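Local coordinates for protein glutathione reductase (Bartonella henselae, PDB 3O0H) that probably reduces glutathione disulfide to glutathione at the expense of NADPH, passing electrons through a bound FAD and a redox-active disulfide, at residues F27-I32 with K50-A55; R40-A45 with E122-S127; I390-F395 with K408-L413; Q368-T373 with G429-E434. All coordinates share one frame; numbering follows the deposited sequence.

Interaction 1 of 4, residues F27-I32 with K50-A55. With FAD (flavin-adenine dinucleotide), chain H.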
# COMPACT_ATOMS: atom_id res chain seq x y z
N PHE B 27 -1.69 5.93 45.51
CA PHE B 27 -1.04 5.43 44.29
C PHE B 27 0.15 6.30 43.90
O PHE B 27 0.16 7.49 44.21
CB PHE B 27 -2.01 5.37 43.10
CG PHE B 27 -3.11 4.44 43.28
CD1 PHE B 27 -2.98 3.10 42.91
CD2 PHE B 27 -4.31 4.86 43.85
CE1 PHE B 27 -4.04 2.20 43.09
CE2 PHE B 27 -5.36 3.94 44.08
CZ PHE B 27 -5.23 2.63 43.70
N ASP B 28 1.12 5.71 43.20
CA ASP B 28 2.27 6.47 42.66
C ASP B 28 1.81 7.36 41.50
O ASP B 28 2.30 8.49 41.30
CB ASP B 28 3.38 5.54 42.16
CG ASP B 28 3.99 4.69 43.27
OD1 ASP B 28 4.23 5.21 44.37
OD2 ASP B 28 4.22 3.49 42.99
N LEU B 29 0.84 6.84 40.74
CA LEU B 29 0.30 7.48 39.57
C LEU B 29 -1.17 7.14 39.42
O LEU B 29 -1.57 5.95 39.46
CB LEU B 29 1.03 6.99 38.32
CG LEU B 29 0.51 7.51 36.99
CD1 LEU B 29 0.76 9.01 36.87
CD2 LEU B 29 1.21 6.75 35.86
N PHE B 30 -1.96 8.19 39.20
CA PHE B 30 -3.39 8.09 38.87
C PHE B 30 -3.58 8.69 37.50
O PHE B 30 -3.31 9.89 37.28
CB PHE B 30 -4.25 8.84 39.88
CG PHE B 30 -5.72 8.54 39.81
CD1 PHE B 30 -6.49 9.04 38.77
CD2 PHE B 30 -6.34 7.79 40.81
CE1 PHE B 30 -7.89 8.81 38.72
CE2 PHE B 30 -7.68 7.53 40.77
CZ PHE B 30 -8.49 8.06 39.71
N VAL B 31 -4.13 7.88 36.60
CA VAL B 31 -4.36 8.31 35.21
C VAL B 31 -5.85 8.56 35.02
O VAL B 31 -6.67 7.69 35.33
CB VAL B 31 -3.84 7.29 34.22
CG1 VAL B 31 -4.09 7.75 32.74
CG2 VAL B 31 -2.35 7.04 34.48
N ILE B 32 -6.19 9.75 34.49
CA ILE B 32 -7.58 10.12 34.23
C ILE B 32 -7.89 9.92 32.77
O ILE B 32 -7.47 10.70 31.95
CB ILE B 32 -7.92 11.58 34.65
CG1 ILE B 32 -7.46 11.85 36.09
CG2 ILE B 32 -9.46 11.86 34.52
CD1 ILE B 32 -7.50 13.40 36.55
N LYS B 50 5.32 0.42 39.36
CA LYS B 50 4.65 1.50 40.14
C LYS B 50 3.23 1.06 40.51
O LYS B 50 2.67 0.17 39.86
CB LYS B 50 4.56 2.80 39.35
CG LYS B 50 5.88 3.34 38.86
CD LYS B 50 6.83 3.65 39.99
CE LYS B 50 8.17 4.09 39.46
NZ LYS B 50 9.11 4.34 40.58
N ARG B 51 2.70 1.64 41.57
CA ARG B 51 1.31 1.43 41.96
C ARG B 51 0.46 2.46 41.22
O ARG B 51 0.61 3.66 41.40
CB ARG B 51 1.16 1.56 43.48
CG ARG B 51 2.17 0.71 44.24
CD ARG B 51 2.17 0.96 45.76
NE ARG B 51 2.32 2.38 46.07
CZ ARG B 51 1.42 3.13 46.70
NH1 ARG B 51 0.29 2.58 47.17
NH2 ARG B 51 1.65 4.43 46.91
N VAL B 52 -0.37 1.99 40.31
CA VAL B 52 -1.04 2.89 39.34
C VAL B 52 -2.53 2.60 39.38
O VAL B 52 -2.95 1.45 39.56
CB VAL B 52 -0.49 2.61 37.91
CG1 VAL B 52 -1.19 3.52 36.88
CG2 VAL B 52 1.03 2.72 37.84
N ALA B 53 -3.33 3.63 39.22
CA ALA B 53 -4.78 3.52 39.07
C ALA B 53 -5.17 4.26 37.81
O ALA B 53 -4.47 5.19 37.40
CB ALA B 53 -5.52 4.15 40.28
N ILE B 54 -6.26 3.83 37.18
CA ILE B 54 -6.78 4.53 36.01
C ILE B 54 -8.31 4.63 36.19
O ILE B 54 -8.96 3.66 36.62
CB ILE B 54 -6.40 3.83 34.69
CG1 ILE B 54 -6.76 4.71 33.46
CG2 ILE B 54 -7.01 2.37 34.63
CD1 ILE B 54 -5.99 4.32 32.15
N ALA B 55 -8.84 5.81 35.88
CA ALA B 55 -10.28 6.03 35.91
C ALA B 55 -10.76 6.10 34.49
O ALA B 55 -10.17 6.82 33.67
CB ALA B 55 -10.64 7.34 36.69
PA FAD H . -9.38 9.36 24.19
O1A FAD H . -10.55 10.12 23.66
O2A FAD H . -9.01 8.14 23.38
O5B FAD H . -9.57 8.91 25.71
C5B FAD H . -10.08 9.75 26.73
C4B FAD H . -10.81 8.83 27.68
O4B FAD H . -11.08 9.47 28.92
C3B FAD H . -12.16 8.33 27.16
O3B FAD H . -12.23 6.91 27.25
C2B FAD H . -13.18 8.97 28.08
O2B FAD H . -14.28 8.12 28.29
C1B FAD H . -12.43 9.16 29.36
N9A FAD H . -12.69 10.31 30.24
C8A FAD H . -12.76 11.62 29.90
N7A FAD H . -12.87 12.34 31.03
C5A FAD H . -12.86 11.47 32.08
C6A FAD H . -12.86 11.63 33.44
N6A FAD H . -12.95 12.84 34.03
N1A FAD H . -12.80 10.53 34.25
C2A FAD H . -12.70 9.28 33.68
N3A FAD H . -12.67 9.11 32.34
C4A FAD H . -12.70 10.21 31.58
N1 FAD H . -7.40 9.38 15.02
C2 FAD H . -6.51 8.77 14.16
O2 FAD H . -5.26 8.78 14.36
N3 FAD H . -6.97 8.14 13.08
C4 FAD H . -8.32 8.03 12.79
O4 FAD H . -8.64 7.39 11.79
C4X FAD H . -9.23 8.65 13.65
N5 FAD H . -10.58 8.57 13.44
C5X FAD H . -11.44 9.18 14.36
C6 FAD H . -12.80 9.10 14.11
C7 FAD H . -13.71 9.67 15.00
C7M FAD H . -15.19 9.55 14.69
C8 FAD H . -13.25 10.31 16.14
C8M FAD H . -14.21 10.97 17.10
C9 FAD H . -11.88 10.41 16.37
C9A FAD H . -10.97 9.84 15.48
N10 FAD H . -9.60 9.91 15.67
C10 FAD H . -8.75 9.30 14.79
C1' FAD H . -9.01 10.61 16.83
C2' FAD H . -8.64 9.70 17.98
O2' FAD H . -9.81 9.07 18.44
C3' FAD H . -8.04 10.55 19.07
O3' FAD H . -7.03 11.43 18.60
C4' FAD H . -7.57 9.68 20.21
O4' FAD H . -8.67 8.89 20.66
C5' FAD H . -7.08 10.53 21.37
O5' FAD H . -6.56 9.69 22.43
P FAD H . -6.67 10.29 23.92
O1P FAD H . -5.94 9.38 24.88
O2P FAD H . -6.17 11.72 23.93
O3P FAD H . -8.20 10.44 24.29
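F27 lays its ring flat over the methyl of A53: CB of A53 stands 3.5 Å from the F27 ring centroid and almost on the ring normal, a CH-pi contact. CG of F27 lies anti to its own carbonyl carbon (chi1 -64°), which carries the ring along the neighbouring backbone. At the same end the D28 carboxylate stands nearly perpendicular (85°) to the R51 guanidinium, and the salt bridge from D28 OD1 to R51 NH2 is a long one, 3.7 Å. D28 grips more firmly through OD2, which takes R51 N at 2.8 Å on its anti side, while R51 O accepts both D28 N and L29 N. R51 NH2 also bonds to F25 O. Beyond the corner at D28 the strands run parallel, A53 N to L29 O at 2.9 Å and V31 N to A53 O at 2.8 Å. F30 leans on A53 and A55; on the opposite face V31 CG1 slants across I54 CD1. I32 CG2 reaches FAD C6A at 3.6 Å. This is the first beta-alpha-beta unit of the Rossmann-type FAD fold: helix 36-47 packs on L29, V31, V52 and I54, strand 130-132 flanks 52-55, and strand 158-160 flanks 27-32.

Interaction 2 of 4, residues R40-A45 with E122-S127; sequences RAARLA and EGLQNS
Two peptide groups are the flat surfaces where R43 meets S127 and G123. The carbonyl of R43 receives S127 OG as a hydrogen-bond donor, OG to O 2.9 Å; the hydroxyl comes in well bent, with a C=O...OG angle of 124°, and out of the carbonyl plane. The carbonyl of G123 instead has the R43 side chain over one face, R43 CD lying 3.9 Å from G123 C and R43 CG 3.7 Å from G123 O. R43 leaves its helix with CG anti to the backbone N (chi1 174°), which lays the methylenes alongside the other helix before the chain bends at chi3. CG also touches S127 OG, at 3.4 Å, so S127 meets R43 through carbonyl and aliphatic stem together. With no side chain on G123, helix 102-126 comes close here, and CA of R43 is 5.0 Å from CA of L124. On the inner side L124 sends CD2 to the A42 methyl, 3.9 Å from CB. The helix axes stand 8.6 Å apart and run the same way, inclined by 29°, with S127 just leaving the helix. Beneath them lies the FAD-domain sheet: A42 and L124 rest on I54 of strand 52-55, while helix 334-349 packs against R40 and L44.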
# COMPACT_ATOMS: atom_id res chain seq x y z
N ARG B 40 -1.89 3.56 27.42
CA ARG B 40 -0.48 3.28 27.15
C ARG B 40 0.36 3.65 28.35
O ARG B 40 1.17 2.85 28.80
CB ARG B 40 0.07 3.99 25.92
CG ARG B 40 1.59 3.68 25.66
CD ARG B 40 1.87 2.20 25.31
NE ARG B 40 1.18 1.74 24.09
CZ ARG B 40 1.73 1.75 22.86
NH1 ARG B 40 2.95 2.24 22.63
NH2 ARG B 40 1.02 1.34 21.85
N ALA B 41 0.14 4.87 28.88
CA ALA B 41 0.91 5.39 30.00
C ALA B 41 0.76 4.53 31.25
O ALA B 41 1.75 4.20 31.93
CB ALA B 41 0.47 6.85 30.33
N ALA B 42 -0.47 4.21 31.58
CA ALA B 42 -0.77 3.43 32.77
C ALA B 42 -0.16 2.02 32.72
O ALA B 42 0.41 1.59 33.72
CB ALA B 42 -2.26 3.34 33.00
N ARG B 43 -0.30 1.33 31.58
CA ARG B 43 0.22 -0.05 31.44
C ARG B 43 1.72 -0.03 31.58
O ARG B 43 2.29 -0.88 32.30
CB ARG B 43 -0.20 -0.71 30.11
CG ARG B 43 0.44 -2.10 29.83
CD ARG B 43 -0.18 -2.78 28.57
NE ARG B 43 0.05 -2.00 27.35
CZ ARG B 43 1.19 -1.96 26.65
NH1 ARG B 43 1.25 -1.20 25.56
NH2 ARG B 43 2.25 -2.68 26.99
N LEU B 44 2.38 0.96 30.96
CA LEU B 44 3.82 1.03 30.99
C LEU B 44 4.34 1.33 32.42
O LEU B 44 5.28 0.71 32.86
CB LEU B 44 4.38 2.07 30.04
CG LEU B 44 4.30 1.81 28.55
CD1 LEU B 44 4.79 3.10 27.84
CD2 LEU B 44 5.14 0.60 28.15
N ALA B 45 3.72 2.29 33.10
CA ALA B 45 4.10 2.63 34.46
C ALA B 45 3.91 1.43 35.39
O ALA B 45 4.71 1.20 36.30
CB ALA B 45 3.29 3.83 34.99
N GLU B 122 -7.29 -6.22 29.98
CA GLU B 122 -6.31 -7.26 30.37
C GLU B 122 -4.88 -6.70 30.46
O GLU B 122 -4.12 -7.05 31.35
CB GLU B 122 -6.26 -8.38 29.34
CG GLU B 122 -7.27 -9.44 29.49
CD GLU B 122 -6.71 -10.82 29.11
OE1 GLU B 122 -5.69 -10.97 28.39
OE2 GLU B 122 -7.31 -11.78 29.56
N GLY B 123 -4.52 -5.87 29.50
CA GLY B 123 -3.18 -5.27 29.49
C GLY B 123 -2.95 -4.42 30.72
O GLY B 123 -1.89 -4.48 31.33
N LEU B 124 -3.96 -3.66 31.10
CA LEU B 124 -3.89 -2.83 32.31
C LEU B 124 -3.75 -3.72 33.52
O LEU B 124 -2.92 -3.50 34.40
CB LEU B 124 -5.15 -1.99 32.47
CG LEU B 124 -5.35 -0.87 31.48
CD1 LEU B 124 -6.76 -0.28 31.51
CD2 LEU B 124 -4.30 0.22 31.73
N GLN B 125 -4.54 -4.78 33.56
CA GLN B 125 -4.56 -5.66 34.73
C GLN B 125 -3.33 -6.53 34.84
O GLN B 125 -2.92 -6.80 35.96
CB GLN B 125 -5.85 -6.49 34.74
CG GLN B 125 -7.06 -5.54 34.86
CD GLN B 125 -8.41 -6.23 34.77
OE1 GLN B 125 -8.55 -7.30 34.16
NE2 GLN B 125 -9.40 -5.62 35.43
N ASN B 126 -2.75 -6.93 33.71
CA ASN B 126 -1.46 -7.65 33.70
C ASN B 126 -0.35 -6.81 34.33
O ASN B 126 0.61 -7.35 34.88
CB ASN B 126 -0.93 -8.00 32.28
CG ASN B 126 -1.78 -8.99 31.52
OD1 ASN B 126 -2.51 -9.81 32.09
ND2 ASN B 126 -1.64 -8.94 30.19
N SER B 127 -0.46 -5.48 34.18
CA SER B 127 0.47 -4.54 34.78
C SER B 127 0.05 -4.06 36.16
O SER B 127 0.57 -3.04 36.62
CB SER B 127 0.59 -3.28 33.92
OG SER B 127 1.28 -3.59 32.75

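Interaction 3 of 4, residues I390-F395 with K408-L413; sequences IYRTVF and KMFMKL
F395 folds its ring back over M409: M409 CB fills the hollow under one face, offset toward the rim, and CG lies obliquely by the rim, 3.4 Å from F395 CZ. The ring gets there because CG of F395 stands between the backbone N and the carbonyl carbon (chi1 66°). Beyond the rim, M411 brings its sulfur to the ring edge, SD 4.1 Å from CE2, an edge-on Met-aromatic contact. T393 and M411 run alongside each other next along this face, CG2 against CB at 4.0 Å. The backbones are an antiparallel pair 4.7 Å apart, T393 and M411 exchanging two bonds of 2.9 Å; they are neighbouring strands near the middle of the large antiparallel sheet of the dimerisation domain, 387-395 and 409-416, with 422-428 on one flank and 474-477 on the other. On the opposite face, that of V394, R392, F410 and K412, knobs from the two strands interleave. V394 is the knob between K408 and F410: CG1 presses on K408 CB, while CG2 meets the F410 ring at its edge, 3.5 Å from CD1. R392 lies against the next edge atom of that ring, its guanidinium turned 65° from the ring plane and carrying F410 CE1 over one face, with NE 3.7 Å from CE1. K412 completes the row, its CD lodged between I390 CG2 (3.8 Å) and R392 CG. The two cationic ends share D233: R392 NE and K412 NZ both form salt bridges with it, and K412 adds D231 and E378. Helix 232-245, where D233 lies, packs on F410 through L234 and L237.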
# COMPACT_ATOMS: atom_id res chain seq x y z
N ILE B 390 7.24 20.86 -8.54
CA ILE B 390 6.04 20.03 -8.34
C ILE B 390 6.06 18.85 -9.32
O ILE B 390 6.17 19.04 -10.55
CB ILE B 390 4.78 20.84 -8.59
CG1 ILE B 390 4.69 22.04 -7.64
CG2 ILE B 390 3.54 19.92 -8.47
CD1 ILE B 390 4.56 21.65 -6.19
N TYR B 391 5.93 17.65 -8.79
CA TYR B 391 5.87 16.45 -9.58
C TYR B 391 4.50 15.85 -9.31
O TYR B 391 4.24 15.40 -8.20
CB TYR B 391 6.98 15.46 -9.22
CG TYR B 391 8.38 16.04 -9.43
CD1 TYR B 391 9.14 15.70 -10.55
CD2 TYR B 391 8.94 16.91 -8.49
CE1 TYR B 391 10.44 16.23 -10.74
CE2 TYR B 391 10.25 17.46 -8.67
CZ TYR B 391 10.98 17.11 -9.79
OH TYR B 391 12.23 17.63 -9.97
N ARG B 392 3.65 15.94 -10.32
CA ARG B 392 2.22 15.65 -10.22
C ARG B 392 1.79 14.65 -11.27
O ARG B 392 2.10 14.80 -12.46
CB ARG B 392 1.45 16.95 -10.42
CG ARG B 392 -0.05 16.89 -10.15
CD ARG B 392 -0.68 18.27 -10.37
NE ARG B 392 -2.11 18.31 -10.03
CZ ARG B 392 -3.09 17.84 -10.80
NH1 ARG B 392 -2.83 17.28 -11.97
NH2 ARG B 392 -4.36 17.93 -10.40
N THR B 393 1.03 13.64 -10.85
CA THR B 393 0.47 12.69 -11.80
C THR B 393 -0.90 12.24 -11.38
O THR B 393 -1.12 11.96 -10.22
CB THR B 393 1.40 11.45 -12.04
OG1 THR B 393 0.83 10.66 -13.10
CG2 THR B 393 1.56 10.59 -10.78
N VAL B 394 -1.82 12.17 -12.35
CA VAL B 394 -3.14 11.59 -12.14
C VAL B 394 -3.22 10.50 -13.21
O VAL B 394 -3.01 10.77 -14.37
CB VAL B 394 -4.29 12.60 -12.38
CG1 VAL B 394 -5.67 11.86 -12.29
CG2 VAL B 394 -4.24 13.77 -11.42
N PHE B 395 -3.43 9.26 -12.81
CA PHE B 395 -3.44 8.19 -13.79
C PHE B 395 -4.51 7.16 -13.44
O PHE B 395 -5.01 7.12 -12.34
CB PHE B 395 -2.03 7.57 -13.91
CG PHE B 395 -1.58 6.85 -12.66
CD1 PHE B 395 -1.83 5.48 -12.50
CD2 PHE B 395 -0.97 7.55 -11.65
CE1 PHE B 395 -1.45 4.82 -11.34
CE2 PHE B 395 -0.56 6.89 -10.46
CZ PHE B 395 -0.81 5.53 -10.32
N LYS B 408 -9.35 7.23 -10.43
CA LYS B 408 -7.96 7.58 -10.73
C LYS B 408 -7.09 7.41 -9.50
O LYS B 408 -7.60 7.16 -8.38
CB LYS B 408 -7.85 9.06 -11.15
CG LYS B 408 -8.80 9.51 -12.26
CD LYS B 408 -8.37 8.97 -13.62
CE LYS B 408 -9.12 9.70 -14.75
NZ LYS B 408 -9.11 8.87 -15.98
N MET B 409 -5.78 7.53 -9.70
CA MET B 409 -4.82 7.64 -8.62
C MET B 409 -4.15 8.98 -8.86
O MET B 409 -3.77 9.30 -10.01
CB MET B 409 -3.76 6.54 -8.66
CG MET B 409 -2.58 6.75 -7.63
SD MET B 409 -2.99 6.43 -5.91
CE MET B 409 -4.21 5.19 -6.23
N PHE B 410 -4.02 9.74 -7.80
CA PHE B 410 -3.33 11.03 -7.82
C PHE B 410 -2.12 10.98 -6.90
O PHE B 410 -2.24 10.56 -5.76
CB PHE B 410 -4.30 12.09 -7.36
CG PHE B 410 -3.64 13.36 -7.02
CD1 PHE B 410 -3.31 14.26 -8.04
CD2 PHE B 410 -3.30 13.66 -5.70
CE1 PHE B 410 -2.68 15.43 -7.76
CE2 PHE B 410 -2.67 14.88 -5.39
CZ PHE B 410 -2.34 15.74 -6.43
N MET B 411 -0.95 11.38 -7.38
CA MET B 411 0.25 11.44 -6.53
C MET B 411 0.97 12.75 -6.83
O MET B 411 1.13 13.14 -8.01
CB MET B 411 1.20 10.28 -6.82
CG MET B 411 0.68 8.91 -6.40
SD MET B 411 1.65 7.50 -7.07
CE MET B 411 0.89 6.13 -6.21
N LYS B 412 1.38 13.46 -5.78
CA LYS B 412 2.11 14.70 -6.00
C LYS B 412 3.27 14.82 -5.01
O LYS B 412 3.09 14.60 -3.83
CB LYS B 412 1.16 15.88 -5.93
CG LYS B 412 1.83 17.21 -6.15
CD LYS B 412 0.85 18.34 -6.36
CE LYS B 412 0.25 18.84 -5.06
NZ LYS B 412 -0.83 19.87 -5.21
N LEU B 413 4.47 15.10 -5.50
CA LEU B 413 5.59 15.40 -4.62
C LEU B 413 5.94 16.88 -4.73
O LEU B 413 5.96 17.45 -5.80
CB LEU B 413 6.77 14.52 -4.99
CG LEU B 413 6.58 13.01 -4.89
CD1 LEU B 413 7.80 12.26 -5.41
CD2 LEU B 413 6.24 12.62 -3.48

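Interaction 4 of 4, residues Q368-T373 with G429-E434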
# COMPACT_ATOMS: atom_id res chain seq x y z
N GLN B 368 -13.70 8.20 0.25
CA GLN B 368 -13.68 7.40 -0.96
C GLN B 368 -13.86 8.35 -2.14
O GLN B 368 -14.93 8.87 -2.34
CB GLN B 368 -14.76 6.34 -0.96
CG GLN B 368 -14.66 5.42 0.32
CD GLN B 368 -15.86 4.52 0.52
OE1 GLN B 368 -16.56 4.56 1.56
NE2 GLN B 368 -16.12 3.72 -0.45
N PRO B 369 -12.79 8.62 -2.88
CA PRO B 369 -11.43 8.10 -2.73
C PRO B 369 -10.70 8.53 -1.45
O PRO B 369 -11.01 9.58 -0.89
CB PRO B 369 -10.68 8.65 -3.97
CG PRO B 369 -11.57 9.73 -4.52
CD PRO B 369 -12.95 9.48 -4.07
N GLU B 370 -9.81 7.64 -1.01
CA GLU B 370 -8.98 7.79 0.15
C GLU B 370 -7.89 8.82 -0.10
O GLU B 370 -7.45 9.05 -1.24
CB GLU B 370 -8.29 6.45 0.49
CG GLU B 370 -9.20 5.30 0.80
CD GLU B 370 -8.46 3.96 0.67
OE1 GLU B 370 -7.73 3.63 1.64
OE2 GLU B 370 -8.61 3.31 -0.40
N ILE B 371 -7.46 9.44 1.00
CA ILE B 371 -6.43 10.46 0.98
C ILE B 371 -5.30 10.08 1.97
O ILE B 371 -5.57 9.56 3.07
CB ILE B 371 -7.02 11.82 1.40
CG1 ILE B 371 -7.81 12.43 0.25
CG2 ILE B 371 -5.93 12.83 1.84
CD1 ILE B 371 -8.71 13.65 0.71
N GLY B 372 -4.08 10.35 1.55
CA GLY B 372 -2.90 10.35 2.40
C GLY B 372 -2.07 11.59 2.14
O GLY B 372 -1.91 12.06 0.98
N THR B 373 -1.51 12.16 3.21
CA THR B 373 -0.76 13.41 3.08
C THR B 373 0.30 13.54 4.19
O THR B 373 0.08 13.13 5.33
CB THR B 373 -1.72 14.62 3.10
OG1 THR B 373 -1.00 15.84 2.81
CG2 THR B 373 -2.47 14.71 4.44
N GLY B 429 -6.61 8.17 -3.84
CA GLY B 429 -6.94 6.96 -4.53
C GLY B 429 -6.72 5.76 -3.62
O GLY B 429 -6.52 5.88 -2.39
N GLU B 430 -6.72 4.60 -4.23
CA GLU B 430 -6.75 3.34 -3.49
C GLU B 430 -5.53 3.19 -2.54
O GLU B 430 -4.37 3.35 -2.95
CB GLU B 430 -6.86 2.20 -4.53
CG GLU B 430 -6.56 0.82 -4.02
CD GLU B 430 -6.93 -0.25 -5.02
OE1 GLU B 430 -7.85 0.02 -5.85
OE2 GLU B 430 -6.27 -1.33 -4.99
N ASN B 431 -5.80 2.92 -1.25
CA ASN B 431 -4.78 2.74 -0.22
C ASN B 431 -3.87 3.95 -0.02
O ASN B 431 -2.77 3.81 0.48
CB ASN B 431 -3.96 1.47 -0.52
CG ASN B 431 -4.81 0.23 -0.50
OD1 ASN B 431 -4.72 -0.59 -1.38
ND2 ASN B 431 -5.67 0.11 0.51
N ALA B 432 -4.39 5.14 -0.32
CA ALA B 432 -3.62 6.37 -0.22
C ALA B 432 -3.00 6.54 1.19
O ALA B 432 -1.89 7.00 1.31
CB ALA B 432 -4.50 7.59 -0.57
N GLY B 433 -3.71 6.15 2.24
CA GLY B 433 -3.16 6.18 3.59
C GLY B 433 -1.93 5.30 3.80
O GLY B 433 -0.96 5.73 4.45
N GLU B 434 -2.01 4.05 3.34
CA GLU B 434 -0.86 3.13 3.37
C GLU B 434 0.32 3.75 2.63
O GLU B 434 1.46 3.80 3.13
CB GLU B 434 -1.20 1.79 2.73
CG GLU B 434 -2.31 1.00 3.33
CD GLU B 434 -1.97 0.46 4.72
OE1 GLU B 434 -0.78 0.51 5.07
OE2 GLU B 434 -2.91 -0.00 5.41
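E370 makes both hydrogen bonds of this contact. Its backbone O takes G429 N at 2.9 Å, with an N-H...O angle of 163°, and its carboxylate OE2 takes N431 N at 3.0 Å, the amide approaching from above the carboxylate plane, 51° out of it. The side chain reaches that far because it is extended beyond CG. Its target is the type II turn G429 to A432, closed by A432 N on G429 O at 3.1 Å; E370 thus holds the turn at its first amide and again at its third residue, just before helix 432-444 starts. E370 CB lies 3.4 Å from G429 O. Packing follows from A432, whose methyl nestles on the E370-G372 backbone, CB 3.4 Å from E370 O and 3.5 Å from G372 N. G372 and G433, both glycines, bring their CA atoms to 4.3 Å. At the outer end P369, after a cis peptide bond, puts CB 4.1 Å from G429 N. Around them, helix 232-245 packs on P369 and I371, helix 69-88 on E370, and strands 363-365 and 422-428 flank strand 371-375; E434 bonds to M462 and S463 of the second subunit.

Interactions 1 and 2 belong to the same FAD-binding domain, centres about 10 Å apart: A45 touches L29 and V52, and K50 N probably bonds to A45 O at 3.2 Å. Interactions 3 and 4 form a second pair in the dimerisation domain, centres about 12 Å apart, where M409 CE rests 3.3 Å from E430 N. The pairs do not meet; nearest atoms of interactions 2 and 4 are about 17 Å apart. FAD is touched directly by interaction 1, through its adenine, while L124 and G433 each lie about 10 Å from a bound FAD. H459 of the second subunit also bonds the cofactor, so dimerisation contributes to its site.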